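Local coordinates for DinB-like domain-containing protein (Thermus thermophilus, PDB 2YQY), which is of unknown function but folds as a DinB-like four-helix bundle with an exposed histidine triad that could be a metal site, at residues A[17-21]-A[113-117]; A[23-27]-A[160-164]; A[53-58]-A[155-159]; A[64-69]-A[131-135]. One frame throughout, in Å; residues are numbered along the deposited sequence.

Contact 1: residues A[17-21]-A[113-117]; sequences LEASR and LDRAR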
loop_
_atom_site.group_PDB
_atom_site.type_symbol
_atom_site.label_atom_id
_atom_site.label_comp_id
_atom_site.label_asym_id
_atom_site.label_seq_id
_atom_site.Cartn_x
_atom_site.Cartn_y
_atom_site.Cartn_z
ATOM N N LEU A 17 6.325 -0.637 -6.570
ATOM C CA LEU A 17 5.652 0.089 -5.505
ATOM C C LEU A 17 5.993 1.579 -5.622
ATOM O O LEU A 17 5.147 2.453 -5.396
ATOM C CB LEU A 17 6.106 -0.447 -4.136
ATOM C CG LEU A 17 5.324 -1.587 -3.534
ATOM C CD1 LEU A 17 6.142 -2.243 -2.444
ATOM C CD2 LEU A 17 3.979 -1.044 -2.981
ATOM N N GLU A 18 7.243 1.865 -5.972
ATOM C CA GLU A 18 7.673 3.244 -6.185
ATOM C C GLU A 18 6.915 3.943 -7.319
ATOM O O GLU A 18 6.465 5.094 -7.119
ATOM C CB GLU A 18 9.213 3.315 -6.278
ATOM C CG GLU A 18 9.766 2.713 -4.960
ATOM C CD GLU A 18 11.235 2.865 -4.748
ATOM O OE1 GLU A 18 12.007 2.455 -5.645
ATOM O OE2 GLU A 18 11.614 3.358 -3.656
ATOM N N ALA A 19 6.712 3.235 -8.440
ATOM C CA ALA A 19 5.969 3.715 -9.602
ATOM C C ALA A 19 4.474 3.900 -9.337
ATOM O O ALA A 19 3.895 4.918 -9.731
ATOM C CB ALA A 19 6.187 2.755 -10.827
ATOM N N SER A 20 3.831 2.920 -8.705
ATOM C CA SER A 20 2.394 2.982 -8.483
ATOM C C SER A 20 2.073 4.112 -7.482
ATOM O O SER A 20 1.023 4.737 -7.567
ATOM C CB SER A 20 1.817 1.606 -8.055
ATOM O OG SER A 20 2.459 1.079 -6.885
ATOM N N ARG A 21 2.984 4.374 -6.547
ATOM C CA ARG A 21 2.818 5.469 -5.614
ATOM C C ARG A 21 2.886 6.840 -6.289
ATOM O O ARG A 21 2.053 7.717 -6.004
ATOM C CB ARG A 21 3.780 5.358 -4.418
ATOM C CG ARG A 21 3.667 6.514 -3.396
ATOM C CD ARG A 21 2.216 6.683 -2.852
ATOM N NE ARG A 21 1.686 5.451 -2.258
ATOM C CZ ARG A 21 1.659 5.218 -0.953
ATOM N NH1 ARG A 21 2.130 6.140 -0.105
ATOM N NH2 ARG A 21 1.155 4.071 -0.488
ATOM N N LEU A 113 -0.546 8.439 3.793
ATOM C CA LEU A 113 0.207 7.719 2.768
ATOM C C LEU A 113 1.727 7.876 2.961
ATOM O O LEU A 113 2.450 6.879 2.920
ATOM C CB LEU A 113 -0.235 8.171 1.373
ATOM C CG LEU A 113 -1.622 7.670 0.928
ATOM C CD1 LEU A 113 -2.152 8.535 -0.232
ATOM C CD2 LEU A 113 -1.542 6.203 0.513
ATOM N N ASP A 114 2.190 9.102 3.201
ATOM C CA ASP A 114 3.625 9.369 3.295
ATOM C C ASP A 114 4.228 8.653 4.484
ATOM O O ASP A 114 5.298 8.065 4.380
ATOM C CB ASP A 114 3.917 10.866 3.390
ATOM C CG ASP A 114 3.746 11.576 2.053
ATOM O OD1 ASP A 114 3.588 10.887 1.024
ATOM O OD2 ASP A 114 3.755 12.822 2.024
ATOM N N ARG A 115 3.543 8.731 5.616
ATOM C CA ARG A 115 4.031 8.122 6.855
ATOM C C ARG A 115 4.159 6.601 6.727
ATOM O O ARG A 115 5.191 6.035 7.063
ATOM C CB ARG A 115 3.098 8.467 8.013
ATOM C CG ARG A 115 3.642 8.054 9.360
ATOM N N ALA A 116 3.102 5.949 6.258
ATOM C CA ALA A 116 3.103 4.483 6.140
ATOM C C ALA A 116 4.148 4.017 5.130
ATOM O O ALA A 116 4.841 3.008 5.338
ATOM C CB ALA A 116 1.687 3.979 5.777
ATOM N N ARG A 117 4.287 4.774 4.038
ATOM C CA ARG A 117 5.267 4.457 2.995
ATOM C C ARG A 117 6.698 4.637 3.514
ATOM O O ARG A 117 7.540 3.790 3.234
ATOM C CB ARG A 117 5.029 5.278 1.703
ATOM C CG ARG A 117 6.137 5.097 0.625
ATOM C CD ARG A 117 6.324 3.627 0.171
ATOM N NE ARG A 117 5.117 3.069 -0.445
ATOM C CZ ARG A 117 4.911 2.962 -1.762
ATOM N NH1 ARG A 117 5.833 3.407 -2.631
ATOM N NH2 ARG A 117 3.783 2.404 -2.214
HETATM O O HOH W 1 3.713 8.459 -0.243
HETATM O O HOH W 2 1.453 4.254 2.291
#
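Two arginines reach across the gap between these helices in opposite directions, and most of the contact is theirs. Three hydrogen bonds end on backbone carbonyls: R117 NH1 gives one of 3.0 Å to L17 O, R117 NH2 adds a weak one of 3.5 Å to the same L17 O, and R21 NH1 makes a weak one of 3.1 Å to L113 O. Two waters extend the R21 end. The first accepts from R21 NH1 at 2.8 Å and donates to D114 OD1 at 2.7 Å; the second links R21 NH2 to L113 O.

The helices run antiparallel at 176° with axes 13.1 Å apart, so they face each other across the core of the four-helix bundle, and only long side chains can span the distance.

The like charges come close, R21 NH2 to R117 NH2 at 3.6 Å, with R117 NH2 over one face of the R21 guanidinium. They are balanced by acids of the other two helices: R21 pairs with E156, R117 with both E58 and E156.

Aliphatic groups lie against both guanidinium groups. L113 CD2 covers the opposite face of that of R21, while L17 CD2 sits 3.5 Å from R117 NH2.

Contact 2: residues A[23-27]-A[160-164]; sequences ALLAL and LKALQ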
loop_
_atom_site.group_PDB
_atom_site.type_symbol
_atom_site.label_atom_id
_atom_site.label_comp_id
_atom_site.label_asym_id
_atom_site.label_seq_id
_atom_site.Cartn_x
_atom_site.Cartn_y
_atom_site.Cartn_z
ATOM N N ALA A 23 2.023 7.373 -9.353
ATOM C CA ALA A 23 0.779 7.375 -10.125
ATOM C C ALA A 23 -0.411 7.718 -9.205
ATOM O O ALA A 23 -1.244 8.558 -9.532
ATOM C CB ALA A 23 0.594 6.020 -10.827
ATOM N N LEU A 24 -0.473 7.074 -8.041
ATOM C CA LEU A 24 -1.541 7.335 -7.078
ATOM C C LEU A 24 -1.531 8.779 -6.578
ATOM O O LEU A 24 -2.578 9.422 -6.523
ATOM C CB LEU A 24 -1.448 6.362 -5.864
ATOM C CG LEU A 24 -2.479 6.649 -4.748
ATOM C CD1 LEU A 24 -3.901 6.504 -5.281
ATOM C CD2 LEU A 24 -2.289 5.701 -3.550
ATOM N N LEU A 25 -0.368 9.263 -6.145
ATOM C CA LEU A 25 -0.303 10.616 -5.583
ATOM C C LEU A 25 -0.723 11.661 -6.608
ATOM O O LEU A 25 -1.428 12.615 -6.250
ATOM C CB LEU A 25 1.081 10.943 -5.035
ATOM C CG LEU A 25 1.551 10.137 -3.836
ATOM C CD1 LEU A 25 2.938 10.627 -3.441
ATOM C CD2 LEU A 25 0.576 10.255 -2.669
ATOM N N ALA A 26 -0.319 11.463 -7.873
ATOM C CA ALA A 26 -0.648 12.411 -8.966
ATOM C C ALA A 26 -2.163 12.410 -9.286
ATOM O O ALA A 26 -2.786 13.467 -9.443
ATOM C CB ALA A 26 0.183 12.087 -10.222
ATOM N N LEU A 27 -2.737 11.213 -9.376
ATOM C CA LEU A 27 -4.179 11.035 -9.510
ATOM C C LEU A 27 -4.948 11.780 -8.414
ATOM O O LEU A 27 -5.892 12.546 -8.717
ATOM C CB LEU A 27 -4.538 9.540 -9.522
ATOM C CG LEU A 27 -6.022 9.202 -9.617
ATOM C CD1 LEU A 27 -6.278 7.785 -10.213
ATOM C CD2 LEU A 27 -6.710 9.354 -8.246
ATOM N N LEU A 160 -5.103 1.445 -7.292
ATOM C CA LEU A 160 -4.850 2.452 -8.326
ATOM C C LEU A 160 -5.671 2.189 -9.607
ATOM O O LEU A 160 -6.328 3.075 -10.127
ATOM C CB LEU A 160 -3.346 2.488 -8.645
ATOM C CG LEU A 160 -2.878 3.393 -9.796
ATOM C CD1 LEU A 160 -3.204 4.878 -9.473
ATOM C CD2 LEU A 160 -1.386 3.137 -10.070
ATOM N N LYS A 161 -5.618 0.961 -10.110
ATOM C CA LYS A 161 -6.424 0.556 -11.262
ATOM C C LYS A 161 -7.938 0.806 -11.085
ATOM O O LYS A 161 -8.623 1.260 -12.031
ATOM C CB LYS A 161 -6.163 -0.913 -11.561
ATOM C CG LYS A 161 -6.278 -1.294 -12.981
ATOM C CD LYS A 161 -5.816 -2.729 -13.138
ATOM C CE LYS A 161 -4.307 -2.866 -12.988
ATOM N NZ LYS A 161 -3.692 -3.272 -14.289
ATOM N N ALA A 162 -8.459 0.491 -9.900
ATOM C CA ALA A 162 -9.876 0.723 -9.580
ATOM C C ALA A 162 -10.240 2.221 -9.606
ATOM O O ALA A 162 -11.257 2.612 -10.170
ATOM C CB ALA A 162 -10.221 0.109 -8.236
ATOM N N LEU A 163 -9.387 3.046 -9.005
ATOM C CA LEU A 163 -9.519 4.501 -9.071
ATOM C C LEU A 163 -9.434 5.032 -10.506
ATOM O O LEU A 163 -10.312 5.771 -10.919
ATOM C CB LEU A 163 -8.481 5.173 -8.183
ATOM C CG LEU A 163 -8.617 4.980 -6.669
ATOM C CD1 LEU A 163 -7.566 5.813 -6.018
ATOM C CD2 LEU A 163 -10.004 5.404 -6.213
ATOM N N GLN A 164 -8.410 4.646 -11.280
ATOM C CA GLN A 164 -8.358 5.057 -12.699
ATOM C C GLN A 164 -9.625 4.647 -13.465
ATOM O O GLN A 164 -10.138 5.420 -14.299
ATOM C CB GLN A 164 -7.141 4.476 -13.386
ATOM C CG GLN A 164 -5.834 5.007 -12.835
ATOM C CD GLN A 164 -4.653 4.147 -13.220
ATOM O OE1 GLN A 164 -4.761 2.923 -13.377
ATOM N NE2 GLN A 164 -3.497 4.793 -13.351
#
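On segment 160-164 the main bump is L160. Its CB points at helix 10-30, and its two methyls spread over one turn of segment 23-27: CD2 settles on the small A23, 3.6 Å from A23 CB, while CD1 lies 3.8 Å from L24 N and 4.3 Å from L27 CD1. The hollow is thus edged by A23, L24 and L27, and the short side chain of A23 lets the leucine come in close; the CA atoms of L24 and L160 are just 6.0 Å apart.

In the other direction L27 is the bump. Its CD1 drops into the hollow formed by L160, L163 and Q164, one helical turn of the partner, touching L163 CB at 4.0 Å and Q164 CG at 3.8 Å. L24 leans sideways, and its CD1 meets L163 CD1 at 3.8 Å, on the flank where L163 also packs against P47 and V50 of helix 47-71.

The segments run roughly parallel, at 31°, with axes 10.6 Å apart, as befits the first and last long helices of the four-helix bundle packed as neighbours. No hydrogen bond crosses between them. Apart from the aliphatic part of Q164, alanine and leucine carbons do the work, so the join rests on close apolar fit, partly open to solvent at A23, L27 and Q164, with no polar pair to fix its register.

Contact 3: residues A[53-58]-A[155-159]; sequences HVALVE and HEAHH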
loop_
_atom_site.group_PDB
_atom_site.type_symbol
_atom_site.label_atom_id
_atom_site.label_comp_id
_atom_site.label_asym_id
_atom_site.label_seq_id
_atom_site.Cartn_x
_atom_site.Cartn_y
_atom_site.Cartn_z
ATOM N N HIS A 53 -7.164 3.251 2.838
ATOM C CA HIS A 53 -7.003 1.787 2.868
ATOM C C HIS A 53 -5.604 1.332 2.417
ATOM O O HIS A 53 -4.972 0.523 3.069
ATOM C CB HIS A 53 -8.065 1.113 1.988
ATOM C CG HIS A 53 -7.930 -0.384 1.903
ATOM N ND1 HIS A 53 -8.173 -1.220 2.968
ATOM C CD2 HIS A 53 -7.580 -1.186 0.869
ATOM C CE1 HIS A 53 -7.954 -2.474 2.607
ATOM N NE2 HIS A 53 -7.611 -2.481 1.328
ATOM N N VAL A 54 -5.144 1.856 1.287
ATOM C CA VAL A 54 -3.810 1.603 0.812
ATOM C C VAL A 54 -2.746 1.914 1.893
ATOM O O VAL A 54 -1.860 1.092 2.132
ATOM C CB VAL A 54 -3.517 2.401 -0.507
ATOM C CG1 VAL A 54 -2.003 2.427 -0.806
ATOM C CG2 VAL A 54 -4.339 1.794 -1.686
ATOM N N ALA A 55 -2.811 3.113 2.487
ATOM C CA ALA A 55 -1.934 3.503 3.566
ATOM C C ALA A 55 -1.992 2.521 4.760
ATOM O O ALA A 55 -0.941 2.134 5.299
ATOM C CB ALA A 55 -2.260 4.945 4.030
ATOM N N LEU A 56 -3.190 2.132 5.202
ATOM C CA LEU A 56 -3.285 1.245 6.405
ATOM C C LEU A 56 -2.629 -0.135 6.094
ATOM O O LEU A 56 -1.907 -0.716 6.936
ATOM C CB LEU A 56 -4.732 1.080 6.872
ATOM C CG LEU A 56 -5.354 2.407 7.336
ATOM C CD1 LEU A 56 -6.876 2.286 7.663
ATOM C CD2 LEU A 56 -4.556 2.994 8.524
ATOM N N VAL A 57 -2.847 -0.629 4.882
ATOM C CA VAL A 57 -2.291 -1.919 4.514
ATOM C C VAL A 57 -0.756 -1.834 4.443
ATOM O O VAL A 57 -0.072 -2.796 4.817
ATOM C CB VAL A 57 -2.938 -2.485 3.227
ATOM C CG1 VAL A 57 -2.173 -3.724 2.702
ATOM C CG2 VAL A 57 -4.457 -2.833 3.489
ATOM N N GLU A 58 -0.206 -0.713 3.991
ATOM C CA GLU A 58 1.262 -0.565 3.971
ATOM C C GLU A 58 1.814 -0.464 5.381
ATOM O O GLU A 58 2.862 -0.989 5.673
ATOM C CB GLU A 58 1.704 0.690 3.233
ATOM C CG GLU A 58 1.342 0.649 1.778
ATOM C CD GLU A 58 2.341 1.325 0.852
ATOM O OE1 GLU A 58 3.133 2.210 1.287
ATOM O OE2 GLU A 58 2.288 0.972 -0.337
ATOM N N HIS A 155 -1.293 -4.907 -4.171
ATOM C CA HIS A 155 -2.392 -4.209 -3.483
ATOM C C HIS A 155 -2.547 -2.767 -3.992
ATOM O O HIS A 155 -3.636 -2.338 -4.335
ATOM C CB HIS A 155 -2.154 -4.187 -1.958
ATOM C CG HIS A 155 -3.301 -3.620 -1.190
ATOM N ND1 HIS A 155 -3.205 -2.467 -0.441
ATOM C CD2 HIS A 155 -4.570 -4.056 -1.045
ATOM C CE1 HIS A 155 -4.374 -2.210 0.118
ATOM N NE2 HIS A 155 -5.218 -3.162 -0.224
ATOM N N GLU A 156 -1.456 -2.014 -3.984
ATOM C CA GLU A 156 -1.504 -0.666 -4.507
ATOM C C GLU A 156 -1.842 -0.638 -5.993
ATOM O O GLU A 156 -2.631 0.246 -6.414
ATOM C CB GLU A 156 -0.223 0.103 -4.256
ATOM C CG GLU A 156 -0.381 1.577 -4.669
ATOM C CD GLU A 156 0.757 2.416 -4.192
ATOM O OE1 GLU A 156 1.913 2.179 -4.623
ATOM O OE2 GLU A 156 0.492 3.320 -3.376
ATOM N N ALA A 157 -1.308 -1.591 -6.784
ATOM C CA ALA A 157 -1.627 -1.613 -8.219
ATOM C C ALA A 157 -3.138 -1.839 -8.426
ATOM O O ALA A 157 -3.802 -1.177 -9.225
ATOM C CB ALA A 157 -0.777 -2.675 -8.982
ATOM N N HIS A 158 -3.681 -2.771 -7.667
ATOM C CA HIS A 158 -5.093 -3.085 -7.753
ATOM C C HIS A 158 -5.982 -1.843 -7.444
ATOM O O HIS A 158 -6.940 -1.524 -8.197
ATOM C CB HIS A 158 -5.432 -4.216 -6.786
ATOM C CG HIS A 158 -6.903 -4.427 -6.647
ATOM N ND1 HIS A 158 -7.607 -5.304 -7.445
ATOM C CD2 HIS A 158 -7.814 -3.824 -5.847
ATOM C CE1 HIS A 158 -8.891 -5.243 -7.136
ATOM N NE2 HIS A 158 -9.047 -4.343 -6.178
ATOM N N HIS A 159 -5.657 -1.130 -6.361
ATOM C CA HIS A 159 -6.518 0.012 -5.947
ATOM C C HIS A 159 -6.331 1.217 -6.852
ATOM O O HIS A 159 -7.282 1.903 -7.174
ATOM C CB HIS A 159 -6.340 0.327 -4.461
ATOM C CG HIS A 159 -6.965 -0.727 -3.585
ATOM N ND1 HIS A 159 -8.327 -0.896 -3.499
ATOM C CD2 HIS A 159 -6.420 -1.751 -2.887
ATOM C CE1 HIS A 159 -8.598 -1.949 -2.747
ATOM N NE2 HIS A 159 -7.450 -2.474 -2.347
HETATM O O HOH W 3 -1.264 -0.914 0.262
#
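H53, with chi1 at 177° (t), swings its imidazole out from helix 47-71 toward two histidines of helix 153-165. H155 is also t (-174°), whereas H159, one turn on, is m (-72°), and these different choices bring both rings to H53. H53 NE2 lies 2.9 Å from H155 NE2, and H155 NE2 is 3.2 Å from H159 NE2. The edge of H53 is turned to the face of H159 in an offset edge-to-face pair, centroids 5.0 Å apart.

V57 (t) lays CG1 over the H155 face as a CH-pi contact, 3.9 Å from the ring centroid. V54, also t, puts CG2 3.7 Å from H159 CB. A water joins H155 ND1 (2.6 Å) to V54 O (2.8 Å).

E156, t at chi1 and chi2, and E58, m at chi1, turn into the core. Their OE2 atoms stand 4.2 Å apart, a like-charge approach offset by salt bridges from R117 to both acids and from R21 to E156; S20 also bonds to E156.

The helices are antiparallel (174°). H155, E156 and H159 fit an HExxH pattern. H53, H155 and H159 cluster as probably this DinB-like bundle's exposed histidine triad, consistent with a metal site as in relatives, though empty here.

Contact 4: residues A[64-69]-A[131-135]; sequences VLRRLR and NPATF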
loop_
_atom_site.group_PDB
_atom_site.type_symbol
_atom_site.label_atom_id
_atom_site.label_comp_id
_atom_site.label_asym_id
_atom_site.label_seq_id
_atom_site.Cartn_x
_atom_site.Cartn_y
_atom_site.Cartn_z
ATOM N N VAL A 64 4.390 -6.355 9.880
ATOM C CA VAL A 64 4.617 -7.793 9.627
ATOM C C VAL A 64 6.079 -7.996 9.330
ATOM O O VAL A 64 6.722 -8.911 9.891
ATOM C CB VAL A 64 3.729 -8.338 8.458
ATOM C CG1 VAL A 64 4.214 -9.751 8.037
ATOM C CG2 VAL A 64 2.231 -8.353 8.867
ATOM N N LEU A 65 6.634 -7.136 8.458
ATOM C CA LEU A 65 8.054 -7.248 8.142
ATOM C C LEU A 65 8.893 -7.072 9.381
ATOM O O LEU A 65 9.915 -7.749 9.541
ATOM C CB LEU A 65 8.465 -6.225 7.072
ATOM C CG LEU A 65 7.871 -6.430 5.646
ATOM C CD1 LEU A 65 8.297 -5.334 4.641
ATOM C CD2 LEU A 65 8.246 -7.789 5.121
ATOM N N ARG A 66 8.531 -6.133 10.246
ATOM C CA ARG A 66 9.282 -5.950 11.491
ATOM C C ARG A 66 9.204 -7.211 12.352
ATOM O O ARG A 66 10.190 -7.616 12.929
ATOM C CB ARG A 66 8.763 -4.744 12.266
ATOM C CG ARG A 66 9.532 -4.428 13.580
ATOM C CD ARG A 66 9.008 -3.126 14.226
ATOM N NE ARG A 66 7.593 -3.266 14.563
ATOM C CZ ARG A 66 6.798 -2.291 14.998
ATOM N NH1 ARG A 66 7.258 -1.066 15.168
ATOM N NH2 ARG A 66 5.530 -2.553 15.285
ATOM N N ARG A 67 8.030 -7.809 12.480
ATOM C CA ARG A 67 7.938 -9.085 13.259
ATOM C C ARG A 67 8.777 -10.223 12.614
ATOM O O ARG A 67 9.513 -10.953 13.305
ATOM C CB ARG A 67 6.484 -9.519 13.364
ATOM C CG ARG A 67 6.203 -10.549 14.443
ATOM C CD ARG A 67 4.720 -11.032 14.362
ATOM N NE ARG A 67 4.429 -11.735 15.635
ATOM C CZ ARG A 67 4.592 -13.036 15.820
ATOM N NH1 ARG A 67 4.989 -13.804 14.813
ATOM N NH2 ARG A 67 4.349 -13.583 17.009
ATOM N N LEU A 68 8.725 -10.334 11.286
ATOM C CA LEU A 68 9.497 -11.388 10.598
ATOM C C LEU A 68 11.019 -11.202 10.778
ATOM O O LEU A 68 11.774 -12.187 10.856
ATOM C CB LEU A 68 9.105 -11.453 9.113
ATOM C CG LEU A 68 7.692 -12.060 8.935
ATOM C CD1 LEU A 68 7.234 -11.996 7.476
ATOM C CD2 LEU A 68 7.650 -13.524 9.462
ATOM N N ARG A 69 11.437 -9.945 10.897
ATOM C CA ARG A 69 12.843 -9.609 11.100
ATOM C C ARG A 69 13.244 -9.998 12.513
ATOM O O ARG A 69 14.303 -10.591 12.716
ATOM C CB ARG A 69 13.077 -8.123 10.843
ATOM C CG ARG A 69 14.515 -7.741 10.807
ATOM C CD ARG A 69 14.758 -6.230 10.633
ATOM N NE ARG A 69 13.759 -5.298 11.216
ATOM C CZ ARG A 69 13.920 -4.618 12.357
ATOM N NH1 ARG A 69 15.004 -4.790 13.100
ATOM N NH2 ARG A 69 13.003 -3.741 12.776
ATOM N N ASN A 131 14.502 -14.468 3.787
ATOM C CA ASN A 131 14.030 -14.929 5.108
ATOM C C ASN A 131 12.916 -15.970 4.885
ATOM O O ASN A 131 11.923 -15.649 4.232
ATOM C CB ASN A 131 13.531 -13.717 5.914
ATOM C CG ASN A 131 13.064 -14.074 7.349
ATOM O OD1 ASN A 131 13.091 -15.239 7.764
ATOM N ND2 ASN A 131 12.665 -13.053 8.109
ATOM N N PRO A 132 13.109 -17.232 5.334
ATOM C CA PRO A 132 12.050 -18.228 5.179
ATOM C C PRO A 132 10.863 -18.117 6.134
ATOM O O PRO A 132 9.848 -18.793 5.910
ATOM C CB PRO A 132 12.783 -19.575 5.362
ATOM C CG PRO A 132 14.004 -19.259 6.176
ATOM C CD PRO A 132 14.355 -17.821 5.899
ATOM N N ALA A 133 10.970 -17.279 7.171
ATOM C CA ALA A 133 9.919 -17.161 8.192
ATOM C C ALA A 133 8.654 -16.584 7.564
ATOM O O ALA A 133 8.752 -15.715 6.687
ATOM C CB ALA A 133 10.397 -16.303 9.366
ATOM N N THR A 134 7.482 -17.035 8.028
ATOM C CA THR A 134 6.224 -16.643 7.390
ATOM C C THR A 134 5.223 -16.061 8.393
ATOM O O THR A 134 5.276 -16.341 9.612
ATOM C CB THR A 134 5.539 -17.785 6.571
ATOM O OG1 THR A 134 5.040 -18.779 7.455
ATOM C CG2 THR A 134 6.463 -18.421 5.517
ATOM N N PHE A 135 4.335 -15.229 7.885
ATOM C CA PHE A 135 3.264 -14.710 8.732
ATOM C C PHE A 135 1.998 -14.749 7.857
ATOM O O PHE A 135 2.099 -14.502 6.646
ATOM C CB PHE A 135 3.607 -13.300 9.272
ATOM C CG PHE A 135 2.600 -12.770 10.265
ATOM C CD1 PHE A 135 2.720 -13.046 11.621
ATOM C CD2 PHE A 135 1.484 -12.062 9.829
ATOM C CE1 PHE A 135 1.759 -12.586 12.541
ATOM C CE2 PHE A 135 0.510 -11.628 10.743
ATOM C CZ PHE A 135 0.641 -11.881 12.083
#
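An Asx turn opens segment 131-135, the connection that leaves helix 106-126 of the four-helix bundle and runs across the C-terminal part of helix 47-71. N131 uses both ends of its amide: OD1 accepts from A133 N at 3.0 Å, closing the turn, while ND2 donates to L68 O, also at 3.0 Å. One side chain therefore shapes the loop and ties it to the helix close to its C-terminal end.

A133 follows, its CB pointing toward the helix. The CA atoms of A133 and L68 are 6.3 Å apart, and L68 CD2 packs 3.9 Å from A133 CB. L68 is the centre of the apolar contact, its CD2 also lying 3.7 Å from A133 O and 3.7 Å from T134 C.

T134 turns its CB away from the helix, and its hydroxyl is hydrogen-bonded to E142. With F135 the chain enters the short strand 135-137, pairs with L143 through the backbone, and directs its side chain back at the helix. F135 CB touches V64 CG1 at 3.8 Å and L68 CD2 at 4.1 Å, so the start of the side chain rests on two residues one helical turn apart. Further out, the ring meets the extended aliphatic part of R67, where R67 CD comes within 3.8 Å of F135 CE1.

Overall arrangement
The contacts draw on all four long helices of the bundle. Contacts 1 and 3, centres 9 Å apart, interlock in the middle: S20 OG lies 2.6 Å from E156 OE1 and R21 NE forms a 2.7 Å salt bridge to E156 OE2, so the buried charges lie directly behind the histidine cluster of contact 3. Contact 2 continues along the helices of 17-21 and 155-159, and L24 CD2 reaches E156 OE2 at 3.7 Å, giving the polar cluster an apolar border. Contact 4 stands apart, its nearest atoms about 7 Å from contact 3 and about 17 Å from contact 2, on the opposite side of the chain's centre from the latter.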